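Local coordinates for L-threonine dehydrogenase (Flavobacterium frigidimaris, PDB 2YY7), which catalyses the NAD-dependent oxidation of L-threonine at its 3-hydroxyl, as a UDP-galactose 4-epimerase-like member of the short-chain dehydrogenase-reductase superfamily, at the interface of chains A and B. Coordinates in Å, arbitrary orientation; residue numbers count along the deposited sequence, not the author numbering. Chains: chain A/B, L-threonine dehydrogenase.

Contacts 1 and 2 are two patches of one two-fold interface between identical chains. The centres of their C-alpha atoms lie about 14 Å apart, and they share no residue. Contact 1 is built on helices: 87-106 and 142-161 of chain A meet 142-161 of chain B. Contact 2 is built on loop residues, and its A:Glu138 lies just ahead of A:Thr141 and A:Val142 of contact 1. Contact 1 is a mainly apolar, aromatic patch, while contact 2 adds a carboxylate and a bridging water. Each patch recurs with the chains exchanged, so, if this pair is the biological dimer, both contacts act twice.

Contact 1: the interface of chains A and B. Residues chain A 87, 91, 141-142, 145; chain B 153, 156.
This is a helix-to-helix, mainly apolar patch of a two-fold interface, and it packs two copies of the dehydrogenase together. Helix 142-161 of chain B sets B:Trp153 and B:Tyr156 against helices 87-106 and 142-161 of chain A. B:Trp153 is the main intruder and has 86 Å² of its surface hidden by chain A. Its indole points an edge at the face of A:Trp91. The two ring systems stand almost perpendicular, with 89° between their planes. The pyrrole nitrogen NE1 of B:Trp153 stands over the benzo ring of A:Trp91, close to its middle and so off-centre for the whole indole. It is 3.5 Å from CZ3 of A:Trp91. Beside it on the same indole edge, CZ2 of B:Trp153 is 3.6 Å from CE3 of A:Trp91. The first torsion of A:Trp91 (chi1 175°, CG anti to the backbone N) carries the indole toward chain B, and the second (chi2 -105°) turns its face to B:Trp153.

A:Ile145 serves the same indole from another direction. Its CD1 lies over the centre of one face of B:Trp153. The other branch, CG2, reaches the pyrrole side and is 3.7 Å from NE1 of B:Trp153. The B:Trp153 ring is thus held at its edge and over a face, which should restrict its rotation.

A:Val142 sits between the two aromatic residues of chain B and splits its methyls. CG1 meets the far end of the indole, 3.6 Å from CH2 of B:Trp153. CG2 also touches the indole but turns toward the phenol, 3.5 Å from CZ of B:Tyr156. At the phenol end, CG of A:Pro87 lies 4.0 Å from the hydroxyl OH of B:Tyr156, a looser contact. Helix 142-161 thus takes part from both chains. The patch gives the pair a mainly apolar, aromatic contact and probably helps to fix the two helices against each other if this dimer forms in solution.

Contact 2: the interface of chains A and B. Residues chain A 125, 136, 138; chain B 134, 238.
The phenol ring of B:Tyr134 and the carboxylate of A:Glu138 meet at nearly a right angle, with their planes 80° apart. The carboxylate carbon CD of A:Glu138 lies at the edge of the ring, in its plane. The CD1-CE1 side of the ring does the touching, and OE1 of A:Glu138 is 3.4 Å from CD1 of B:Tyr134. A ring edge carries a slight positive charge, so this approach may be mildly favourable. The methyl CG2 of A:Thr125 lies above the plane of the ring, beside its CD1-CE1 rim, 3.9 Å from CD1 of B:Tyr134.

A:Thr125 does a second job through its hydroxyl. OG1 of A:Thr125 donates a hydrogen bond of 2.9 Å to OE1 of A:Glu138. It arrives from above the carboxylate, 35° out of its plane. The hydroxyl lies between the backbone N and the carbonyl carbon (chi1 48°), which directs it to the glutamate. A:Ile136 packs at the root of the tyrosine, with CD1 3.9 Å from CB of B:Tyr134.

The second carboxylate oxygen looks toward another part of chain B. OE2 of A:Glu138 is 2.9 Å from water 1. This water is 2.7 Å from the hydroxyl OG of B:Ser238. The water thus links the chains where the two groups do not meet directly. With A:Glu138 cut back to an alanine, the water link to B:Ser238 would probably be lost, the A:Thr125 hydroxyl left without this acceptor, and a gap opened beside the B:Tyr134 ring. The site seats a loop tyrosine of one chain against loops of the other and adds a polar link to the contact between the chains in this assembly.

Contact 1: the interface of chains A and B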
# COMPACT_ATOMS: atom_id res chain seq x y z
N PRO A 87 1.26 -16.18 -0.01
CA PRO A 87 0.82 -14.80 0.19
C PRO A 87 0.61 -14.40 1.65
O PRO A 87 1.09 -13.36 2.09
CB PRO A 87 -0.49 -14.73 -0.61
CG PRO A 87 -0.29 -15.74 -1.68
CD PRO A 87 0.34 -16.88 -0.92
N TRP A 91 3.01 -11.65 3.55
CA TRP A 91 2.45 -10.40 4.04
C TRP A 91 2.75 -10.26 5.53
O TRP A 91 3.20 -9.21 5.99
CB TRP A 91 0.93 -10.38 3.79
CG TRP A 91 0.21 -9.17 4.36
CD1 TRP A 91 -0.58 -9.14 5.47
CD2 TRP A 91 0.22 -7.83 3.84
NE1 TRP A 91 -1.07 -7.87 5.68
CE2 TRP A 91 -0.59 -7.05 4.69
CE3 TRP A 91 0.83 -7.22 2.74
CZ2 TRP A 91 -0.80 -5.68 4.48
CZ3 TRP A 91 0.62 -5.85 2.53
CH2 TRP A 91 -0.18 -5.10 3.39
N THR A 141 1.88 -8.09 -7.34
CA THR A 141 2.34 -9.23 -6.55
C THR A 141 2.21 -8.95 -5.06
O THR A 141 2.21 -7.80 -4.64
CB THR A 141 3.82 -9.57 -6.83
OG1 THR A 141 4.66 -8.50 -6.36
CG2 THR A 141 4.05 -9.77 -8.32
N VAL A 142 2.10 -10.01 -4.26
CA VAL A 142 2.00 -9.88 -2.81
C VAL A 142 3.23 -9.12 -2.32
O VAL A 142 3.14 -8.21 -1.49
CB VAL A 142 2.00 -11.27 -2.10
CG1 VAL A 142 2.06 -11.10 -0.59
CG2 VAL A 142 0.76 -12.06 -2.49
N ILE A 145 3.16 -5.38 -3.05
CA ILE A 145 2.18 -4.73 -2.19
C ILE A 145 2.78 -4.50 -0.80
O ILE A 145 2.58 -3.43 -0.20
CB ILE A 145 0.90 -5.60 -2.06
CG1 ILE A 145 0.27 -5.80 -3.44
CG2 ILE A 145 -0.10 -4.92 -1.11
CD1 ILE A 145 -0.93 -6.72 -3.45
N TRP B 153 -4.93 -5.30 -2.67
CA TRP B 153 -5.37 -6.65 -2.36
C TRP B 153 -6.66 -7.03 -3.08
O TRP B 153 -6.84 -8.18 -3.46
CB TRP B 153 -5.51 -6.84 -0.84
CG TRP B 153 -4.19 -7.13 -0.18
CD1 TRP B 153 -3.50 -6.31 0.67
CD2 TRP B 153 -3.40 -8.31 -0.32
NE1 TRP B 153 -2.32 -6.91 1.06
CE2 TRP B 153 -2.24 -8.14 0.46
CE3 TRP B 153 -3.56 -9.51 -1.05
CZ2 TRP B 153 -1.24 -9.12 0.55
CZ3 TRP B 153 -2.57 -10.48 -0.96
CH2 TRP B 153 -1.42 -10.28 -0.17
N TYR B 156 -5.60 -7.95 -6.43
CA TYR B 156 -4.90 -9.23 -6.36
C TYR B 156 -5.89 -10.38 -6.28
O TYR B 156 -5.82 -11.32 -7.07
CB TYR B 156 -3.97 -9.29 -5.14
CG TYR B 156 -3.08 -10.50 -5.13
CD1 TYR B 156 -1.85 -10.49 -5.79
CD2 TYR B 156 -3.47 -11.68 -4.48
CE1 TYR B 156 -1.03 -11.62 -5.82
CE2 TYR B 156 -2.65 -12.81 -4.50
CZ TYR B 156 -1.44 -12.77 -5.17
OH TYR B 156 -0.63 -13.89 -5.20

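Contact 2: the interface of chains A and B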
# COMPACT_ATOMS: atom_id res chain seq x y z
N THR A 125 1.02 -0.49 -14.93
CA THR A 125 0.71 0.86 -15.35
C THR A 125 1.85 1.86 -15.13
O THR A 125 1.71 3.05 -15.40
CB THR A 125 -0.56 1.37 -14.62
OG1 THR A 125 -0.44 1.10 -13.22
CG2 THR A 125 -1.80 0.66 -15.16
N ILE A 136 3.35 6.28 -11.09
CA ILE A 136 2.24 5.38 -10.84
C ILE A 136 2.79 4.08 -10.24
O ILE A 136 3.81 3.57 -10.71
CB ILE A 136 1.48 5.06 -12.15
CG1 ILE A 136 0.81 6.33 -12.68
CG2 ILE A 136 0.47 3.95 -11.92
CD1 ILE A 136 0.21 6.18 -14.06
N GLU A 138 1.17 0.38 -8.96
CA GLU A 138 0.09 -0.55 -8.67
C GLU A 138 0.63 -1.96 -8.75
O GLU A 138 0.30 -2.71 -9.67
CB GLU A 138 -1.06 -0.37 -9.67
CG GLU A 138 -1.65 1.04 -9.69
CD GLU A 138 -2.90 1.14 -10.55
OE1 GLU A 138 -2.87 0.68 -11.71
OE2 GLU A 138 -3.90 1.69 -10.07
N TYR B 134 -5.41 6.78 -12.96
CA TYR B 134 -4.07 6.24 -12.75
C TYR B 134 -3.14 7.42 -12.52
O TYR B 134 -2.92 8.23 -13.42
CB TYR B 134 -3.64 5.46 -13.99
CG TYR B 134 -4.55 4.29 -14.31
CD1 TYR B 134 -4.41 3.07 -13.66
CD2 TYR B 134 -5.57 4.42 -15.26
CE1 TYR B 134 -5.26 2.00 -13.94
CE2 TYR B 134 -6.42 3.36 -15.55
CZ TYR B 134 -6.26 2.15 -14.89
OH TYR B 134 -7.09 1.09 -15.18
N SER B 238 -9.25 -2.43 -8.75
CA SER B 238 -8.65 -1.86 -7.56
C SER B 238 -9.79 -1.02 -7.00
O SER B 238 -10.50 -1.45 -6.09
CB SER B 238 -7.44 -0.99 -7.93
OG SER B 238 -7.76 -0.07 -8.97
O HOH W 1 -5.79 -0.37 -10.86